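Long-range contacts in 432aa long hypothetical deoxyribodipyrimidine photolyase (Sulfolobus tokodaii, PDB 2E0I), which probably repairs cyclobutane pyrimidine dimers in DNA with light, using a bound FAD, and carries a second FAD that may serve as a light-harvesting cofactor: residues G18-L23 / P155-G160; K68-N73 / G160-T165. All blocks are in the same frame, centred on the assembly; numbering follows the deposited sequence.

In the fold
From the N terminus, strand 2-7 leads into helix 17-25; residues 155-160 return to residues 18-23 of it and close contact 1. Strand 28-35 and helix 48-66 follow, and the turn at 68-73 enters edge strand 73-76; residues 160-165 return to it in contact 2. The two closures cross, since their segments alternate along the chain, and they share G160. Their centres are about 14 Å apart, yet they touch: L19 CD1 lies 3.9 Å from F162 CE1. A single extended run before helix 189-196 thus ties helix 17-25 to the junction of helix 48-66 and strand 73-76, beside the start of strand 28-35, where S161 and D163 bond to V29.

Contact 1 (G18-L23 / P155-G160); sequences GLNYAL and PETMEG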
ATOM      1  N   GLY A  18     -11.600  -7.109  15.619  1.00 17.70           N
ATOM      2  CA  GLY A  18     -12.881  -6.495  15.872  1.00 16.89           C
ATOM      3  C   GLY A  18     -14.031  -7.427  15.577  1.00 17.50           C
ATOM      4  O   GLY A  18     -15.000  -7.495  16.331  1.00 17.03           O
ATOM      5  N   LEU A  19     -13.929  -8.159  14.474  1.00 18.04           N
ATOM      6  CA  LEU A  19     -14.998  -9.067  14.105  1.00 16.99           C
ATOM      7  C   LEU A  19     -15.155 -10.140  15.173  1.00 18.37           C
ATOM      8  O   LEU A  19     -16.277 -10.515  15.523  1.00 18.09           O
ATOM      9  CB  LEU A  19     -14.713  -9.694  12.741  1.00 14.87           C
ATOM     10  CG  LEU A  19     -15.773 -10.680  12.244  1.00 13.82           C
ATOM     11  CD1 LEU A  19     -17.139 -10.001  12.205  1.00  9.62           C
ATOM     12  CD2 LEU A  19     -15.365 -11.223  10.876  1.00 10.96           C
ATOM     13  N   ASN A  20     -14.029 -10.625  15.699  1.00 20.71           N
ATOM     14  CA  ASN A  20     -14.056 -11.649  16.741  1.00 21.78           C
ATOM     15  C   ASN A  20     -14.819 -11.153  17.954  1.00 23.66           C
ATOM     16  O   ASN A  20     -15.741 -11.821  18.413  1.00 24.34           O
ATOM     17  CB  ASN A  20     -12.649 -12.039  17.172  1.00 20.84           C
ATOM     18  CG  ASN A  20     -12.012 -13.024  16.234  1.00 21.64           C
ATOM     19  OD1 ASN A  20     -12.696 -13.757  15.516  1.00 23.04           O
ATOM     20  ND2 ASN A  20     -10.690 -13.069  16.249  1.00 22.27           N
ATOM     21  N   TYR A  21     -14.445  -9.986  18.473  1.00 24.78           N
ATOM     22  CA  TYR A  21     -15.136  -9.450  19.633  1.00 27.14           C
ATOM     23  C   TYR A  21     -16.609  -9.281  19.331  1.00 27.73           C
ATOM     24  O   TYR A  21     -17.459  -9.592  20.160  1.00 29.15           O
ATOM     25  CB  TYR A  21     -14.549  -8.108  20.050  1.00 29.53           C
ATOM     26  CG  TYR A  21     -13.271  -8.220  20.832  1.00 32.15           C
ATOM     27  CD1 TYR A  21     -12.043  -7.949  20.237  1.00 34.60           C
ATOM     28  CD2 TYR A  21     -13.287  -8.594  22.173  1.00 33.70           C
ATOM     29  CE1 TYR A  21     -10.858  -8.042  20.962  1.00 36.66           C
ATOM     30  CE2 TYR A  21     -12.111  -8.694  22.907  1.00 36.08           C
ATOM     31  CZ  TYR A  21     -10.901  -8.415  22.296  1.00 37.27           C
ATOM     32  OH  TYR A  21      -9.736  -8.496  23.021  1.00 39.31           O
ATOM     33  N   ALA A  22     -16.916  -8.799  18.136  1.00 27.53           N
ATOM     34  CA  ALA A  22     -18.304  -8.604  17.756  1.00 28.11           C
ATOM     35  C   ALA A  22     -19.080  -9.914  17.836  1.00 28.53           C
ATOM     36  O   ALA A  22     -20.169  -9.971  18.400  1.00 27.79           O
ATOM     37  CB  ALA A  22     -18.385  -8.043  16.348  1.00 26.61           C
ATOM     38  N   LEU A  23     -18.507 -10.969  17.270  1.00 30.07           N
ATOM     39  CA  LEU A  23     -19.155 -12.276  17.252  1.00 31.86           C
ATOM     40  C   LEU A  23     -19.367 -12.899  18.628  1.00 32.73           C
ATOM     41  O   LEU A  23     -20.361 -13.588  18.866  1.00 33.07           O
ATOM     42  CB  LEU A  23     -18.352 -13.236  16.366  1.00 30.78           C
ATOM     43  CG  LEU A  23     -18.483 -12.984  14.861  1.00 31.02           C
ATOM     44  CD1 LEU A  23     -17.426 -13.777  14.106  1.00 30.58           C
ATOM     45  CD2 LEU A  23     -19.893 -13.352  14.401  1.00 29.09           C
ATOM     46  N   PRO A 155      -3.062 -16.034  15.649  1.00 31.69           N
ATOM     47  CA  PRO A 155      -4.339 -15.914  14.947  1.00 29.93           C
ATOM     48  C   PRO A 155      -5.406 -16.688  15.687  1.00 30.06           C
ATOM     49  O   PRO A 155      -5.103 -17.656  16.373  1.00 30.08           O
ATOM     50  CB  PRO A 155      -4.041 -16.530  13.591  1.00 27.47           C
ATOM     51  CG  PRO A 155      -2.616 -16.225  13.393  1.00 28.43           C
ATOM     52  CD  PRO A 155      -2.019 -16.525  14.737  1.00 30.22           C
ATOM     53  N   GLU A 156      -6.649 -16.246  15.566  1.00 31.30           N
ATOM     54  CA  GLU A 156      -7.760 -16.940  16.190  1.00 33.75           C
ATOM     55  C   GLU A 156      -9.073 -16.413  15.637  1.00 34.33           C
ATOM     56  O   GLU A 156      -9.145 -15.290  15.137  1.00 33.48           O
ATOM     57  CB  GLU A 156      -7.728 -16.770  17.696  1.00 35.61           C
ATOM     58  CG  GLU A 156      -8.281 -15.470  18.175  1.00 40.61           C
ATOM     59  CD  GLU A 156      -7.939 -15.227  19.623  1.00 44.73           C
ATOM     60  OE1 GLU A 156      -8.426 -14.214  20.173  1.00 48.03           O
ATOM     61  OE2 GLU A 156      -7.176 -16.043  20.207  1.00 46.82           O
ATOM     62  N   THR A 157     -10.111 -17.233  15.719  1.00 34.54           N
ATOM     63  CA  THR A 157     -11.408 -16.841  15.204  1.00 35.29           C
ATOM     64  C   THR A 157     -12.488 -17.262  16.181  1.00 37.13           C
ATOM     65  O   THR A 157     -12.498 -18.394  16.652  1.00 37.97           O
ATOM     66  CB  THR A 157     -11.683 -17.504  13.826  1.00 33.51           C
ATOM     67  OG1 THR A 157     -10.647 -17.144  12.906  1.00 31.01           O
ATOM     68  CG2 THR A 157     -13.029 -17.052  13.264  1.00 31.54           C
ATOM     69  N   MET A 158     -13.391 -16.344  16.491  1.00 39.01           N
ATOM     70  CA  MET A 158     -14.476 -16.655  17.393  1.00 41.63           C
ATOM     71  C   MET A 158     -15.682 -17.109  16.590  1.00 42.26           C
ATOM     72  O   MET A 158     -15.830 -16.740  15.423  1.00 41.79           O
ATOM     73  CB  MET A 158     -14.831 -15.425  18.225  1.00 44.27           C
ATOM     74  CG  MET A 158     -14.312 -15.479  19.670  1.00 48.12           C
ATOM     75  SD  MET A 158     -12.516 -15.727  19.827  1.00 51.18           S
ATOM     76  CE  MET A 158     -12.417 -17.554  20.100  1.00 51.05           C
ATOM     77  N   GLU A 159     -16.521 -17.935  17.207  1.00 43.44           N
ATOM     78  CA  GLU A 159     -17.734 -18.416  16.559  1.00 45.27           C
ATOM     79  C   GLU A 159     -18.851 -17.453  16.978  1.00 43.91           C
ATOM     80  O   GLU A 159     -18.793 -16.870  18.059  1.00 43.99           O
ATOM     81  CB  GLU A 159     -18.038 -19.866  16.990  1.00 48.70           C
ATOM     82  CG  GLU A 159     -17.142 -20.932  16.306  1.00 55.80           C
ATOM     83  CD  GLU A 159     -17.349 -22.366  16.845  1.00 60.59           C
ATOM     84  OE1 GLU A 159     -16.771 -23.331  16.272  1.00 62.14           O
ATOM     85  OE2 GLU A 159     -18.084 -22.525  17.849  1.00 63.27           O
ATOM     86  N   GLY A 160     -19.840 -17.260  16.109  1.00 42.99           N
ATOM     87  CA  GLY A 160     -20.945 -16.360  16.409  1.00 41.44           C
ATOM     88  C   GLY A 160     -22.076 -16.535  15.409  1.00 41.90           C
ATOM     89  O   GLY A 160     -22.237 -17.614  14.833  1.00 42.60           O
TER
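N20 meets the backbone of residues 156-158 with the whole of its side-chain amide, and its path can be followed outward from the helix. CB lies 4.2 Å from M158 CB, a loose aliphatic touch. Because CG stands anti to the carbonyl carbon (chi1 -81°), the chain leaves beside the backbone N, and chi2 then brings both amide atoms to the extended segment. OD1 accepts the M158 N-H, with M158 N to N20 OD1 at 2.9 Å and a nearly straight N-H...O angle of 164°; the donor sits above the carbonyl plane of N20. ND2 donates to the peptide oxygen two residues earlier, N20 ND2 to E156 O being 2.9 Å. That oxygen lies only 14° out of the amide plane, whereas the nitrogen stands above the carbonyl plane of E156. Two bonds, one given and one received, fix the amide's rotation and hold the peptide groups that flank T157. An alanine here would remove both amide atoms and would probably leave M158 N and E156 O without these mates.

M158 adds CB, 3.7 Å from N20 O, before its bent chain leads away. One turn on, L23 adds van der Waals packing against the backbone: L23 CD1 is 3.6 Å from M158 O, and L23 CD2 is 3.8 Å from G160 CA. The T157 side chain starts away from the helix, and its OG1 bonds to E14 OE1 and D15 N, so the loop before the helix holds the segment too.

Helix 17-25 connects the adjacent parallel strands 2-7 and 28-35, the beta-alpha-beta unit of the Rossmann-like photolyase domain, and residues 155-160, part of the long connection to the helical FAD-binding domain, run outward across it from P155, which touches helix 227-233.

Contact 2 (K68-N73 / G160-T165); sequences KGSRLN and GSFDVT
The R71 guanidinium carries V164 CG1 over one face, 3.9 Å from R71 NE, the two side chains crossing at about a right angle. N73 OD1 lies above that same face, 3.7 Å from the plane and offset toward the rim. R71 NH2 bonds to S168 OG and R71 NH1 to M169 O, two grips that limit the plane's rotation. The other flat group, the F162 ring, is approached obliquely by K68, whose CD is 4.0 Å from F162 CE2; L19, L23 and P31 also touch F162.

G69, with positive phi, is the C-prime residue of a Schellman motif ending helix 48-66, and the chain then enters edge strand 73-76 of the parallel sheet, completing a beta-alpha-beta crossover from strand 28-35.

S70 OG, anti to the backbone N (chi1 -175°), reaches the second segment: S70 OG to D163 O is a weak hydrogen bond of 3.1 Å, while S70 CB packs on F162 CB at 3.5 Å. Firmer is T165 N to N73 OD1, 2.9 Å with an angle of 161°, the donor standing above the carbonyl plane. N73 OD1 is also hydrogen-bonded to S168 OG, and N73 ND2 donates to P31 O.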
ATOM      1  N   LYS A  68     -22.463 -18.973   5.296  1.00 32.27           N
ATOM      2  CA  LYS A  68     -22.824 -18.889   6.707  1.00 31.30           C
ATOM      3  C   LYS A  68     -24.225 -18.322   6.851  1.00 32.11           C
ATOM      4  O   LYS A  68     -24.578 -17.747   7.891  1.00 32.63           O
ATOM      5  CB  LYS A  68     -21.831 -18.019   7.466  1.00 29.60           C
ATOM      6  CG  LYS A  68     -20.436 -18.554   7.376  1.00 30.04           C
ATOM      7  CD  LYS A  68     -19.517 -17.943   8.402  1.00 30.58           C
ATOM      8  CE  LYS A  68     -18.196 -18.681   8.378  1.00 32.49           C
ATOM      9  NZ  LYS A  68     -17.300 -18.267   9.478  1.00 34.80           N
ATOM     10  N   GLY A  69     -25.017 -18.490   5.792  1.00 32.05           N
ATOM     11  CA  GLY A  69     -26.393 -18.028   5.798  1.00 31.09           C
ATOM     12  C   GLY A  69     -26.487 -16.543   6.047  1.00 30.76           C
ATOM     13  O   GLY A  69     -27.329 -16.070   6.816  1.00 31.86           O
ATOM     14  N   SER A  70     -25.602 -15.804   5.396  1.00 28.95           N
ATOM     15  CA  SER A  70     -25.578 -14.366   5.529  1.00 27.59           C
ATOM     16  C   SER A  70     -25.087 -13.829   4.203  1.00 27.60           C
ATOM     17  O   SER A  70     -25.154 -14.518   3.183  1.00 27.52           O
ATOM     18  CB  SER A  70     -24.625 -13.966   6.654  1.00 27.76           C
ATOM     19  OG  SER A  70     -24.662 -12.572   6.882  1.00 26.62           O
ATOM     20  N   ARG A  71     -24.617 -12.591   4.210  1.00 27.35           N
ATOM     21  CA  ARG A  71     -24.086 -11.969   3.004  1.00 27.09           C
ATOM     22  C   ARG A  71     -23.622 -10.591   3.393  1.00 26.08           C
ATOM     23  O   ARG A  71     -24.016 -10.055   4.427  1.00 24.92           O
ATOM     24  CB  ARG A  71     -25.141 -11.845   1.892  1.00 28.06           C
ATOM     25  CG  ARG A  71     -26.177 -10.753   2.116  1.00 28.66           C
ATOM     26  CD  ARG A  71     -27.086 -10.581   0.899  1.00 31.36           C
ATOM     27  NE  ARG A  71     -28.181  -9.626   1.130  1.00 32.95           N
ATOM     28  CZ  ARG A  71     -28.033  -8.308   1.220  1.00 32.23           C
ATOM     29  NH1 ARG A  71     -26.836  -7.758   1.100  1.00 35.12           N
ATOM     30  NH2 ARG A  71     -29.080  -7.532   1.435  1.00 33.00           N
ATOM     31  N   LEU A  72     -22.775 -10.020   2.555  1.00 25.45           N
ATOM     32  CA  LEU A  72     -22.256  -8.695   2.806  1.00 24.01           C
ATOM     33  C   LEU A  72     -23.372  -7.665   2.574  1.00 24.02           C
ATOM     34  O   LEU A  72     -24.019  -7.652   1.523  1.00 22.98           O
ATOM     35  CB  LEU A  72     -21.073  -8.430   1.876  1.00 22.10           C
ATOM     36  CG  LEU A  72     -20.289  -7.165   2.194  1.00 21.96           C
ATOM     37  CD1 LEU A  72     -19.812  -7.230   3.643  1.00 22.09           C
ATOM     38  CD2 LEU A  72     -19.117  -7.032   1.228  1.00 22.23           C
ATOM     39  N   ASN A  73     -23.598  -6.821   3.576  1.00 23.90           N
ATOM     40  CA  ASN A  73     -24.610  -5.776   3.518  1.00 24.53           C
ATOM     41  C   ASN A  73     -23.924  -4.489   3.089  1.00 24.22           C
ATOM     42  O   ASN A  73     -23.164  -3.899   3.862  1.00 24.23           O
ATOM     43  CB  ASN A  73     -25.239  -5.598   4.898  1.00 26.53           C
ATOM     44  CG  ASN A  73     -26.054  -6.808   5.326  1.00 28.97           C
ATOM     45  OD1 ASN A  73     -27.219  -6.961   4.948  1.00 30.39           O
ATOM     46  ND2 ASN A  73     -25.437  -7.684   6.106  1.00 30.71           N
ATOM     47  N   GLY A 160     -19.840 -17.260  16.109  1.00 42.99           N
ATOM     48  CA  GLY A 160     -20.945 -16.360  16.409  1.00 41.44           C
ATOM     49  C   GLY A 160     -22.076 -16.535  15.409  1.00 41.90           C
ATOM     50  O   GLY A 160     -22.237 -17.614  14.833  1.00 42.60           O
ATOM     51  N   SER A 161     -22.870 -15.492  15.195  1.00 41.34           N
ATOM     52  CA  SER A 161     -23.974 -15.582  14.244  1.00 41.31           C
ATOM     53  C   SER A 161     -24.057 -14.373  13.338  1.00 40.55           C
ATOM     54  O   SER A 161     -24.152 -13.239  13.802  1.00 40.27           O
ATOM     55  CB  SER A 161     -25.315 -15.744  14.969  1.00 42.04           C
ATOM     56  OG  SER A 161     -25.532 -17.087  15.362  1.00 45.75           O
ATOM     57  N   PHE A 162     -24.034 -14.617  12.037  1.00 39.18           N
ATOM     58  CA  PHE A 162     -24.125 -13.530  11.081  1.00 38.57           C
ATOM     59  C   PHE A 162     -25.568 -13.311  10.625  1.00 39.45           C
ATOM     60  O   PHE A 162     -26.218 -14.231  10.117  1.00 40.58           O
ATOM     61  CB  PHE A 162     -23.245 -13.825   9.866  1.00 36.42           C
ATOM     62  CG  PHE A 162     -21.777 -13.625  10.111  1.00 33.24           C
ATOM     63  CD1 PHE A 162     -21.235 -12.346  10.171  1.00 32.26           C
ATOM     64  CD2 PHE A 162     -20.933 -14.716  10.256  1.00 32.11           C
ATOM     65  CE1 PHE A 162     -19.870 -12.157  10.367  1.00 31.47           C
ATOM     66  CE2 PHE A 162     -19.565 -14.541  10.454  1.00 31.75           C
ATOM     67  CZ  PHE A 162     -19.030 -13.257  10.509  1.00 31.11           C
ATOM     68  N   ASP A 163     -26.060 -12.090  10.808  1.00 39.77           N
ATOM     69  CA  ASP A 163     -27.409 -11.740  10.383  1.00 40.39           C
ATOM     70  C   ASP A 163     -27.351 -10.866   9.116  1.00 40.22           C
ATOM     71  O   ASP A 163     -26.273 -10.533   8.623  1.00 39.74           O
ATOM     72  CB  ASP A 163     -28.141 -11.015  11.510  1.00 41.79           C
ATOM     73  CG  ASP A 163     -29.623 -10.855  11.231  1.00 45.12           C
ATOM     74  OD1 ASP A 163     -30.231 -11.815  10.692  1.00 46.35           O
ATOM     75  OD2 ASP A 163     -30.178  -9.778  11.563  1.00 45.68           O
ATOM     76  N   VAL A 164     -28.511 -10.498   8.588  1.00 40.20           N
ATOM     77  CA  VAL A 164     -28.580  -9.694   7.375  1.00 40.11           C
ATOM     78  C   VAL A 164     -29.627  -8.601   7.492  1.00 41.72           C
ATOM     79  O   VAL A 164     -30.497  -8.657   8.354  1.00 43.04           O
ATOM     80  CB  VAL A 164     -28.937 -10.584   6.167  1.00 38.53           C
ATOM     81  CG1 VAL A 164     -29.209  -9.745   4.938  1.00 37.35           C
ATOM     82  CG2 VAL A 164     -27.808 -11.564   5.909  1.00 38.92           C
ATOM     83  N   THR A 165     -29.525  -7.593   6.636  1.00 43.36           N
ATOM     84  CA  THR A 165     -30.490  -6.507   6.608  1.00 45.01           C
ATOM     85  C   THR A 165     -31.055  -6.521   5.210  1.00 46.30           C
ATOM     86  O   THR A 165     -30.346  -6.245   4.249  1.00 46.54           O
ATOM     87  CB  THR A 165     -29.845  -5.141   6.846  1.00 45.31           C
ATOM     88  OG1 THR A 165     -29.411  -5.052   8.204  1.00 46.72           O
ATOM     89  CG2 THR A 165     -30.843  -4.032   6.571  1.00 43.98           C
TER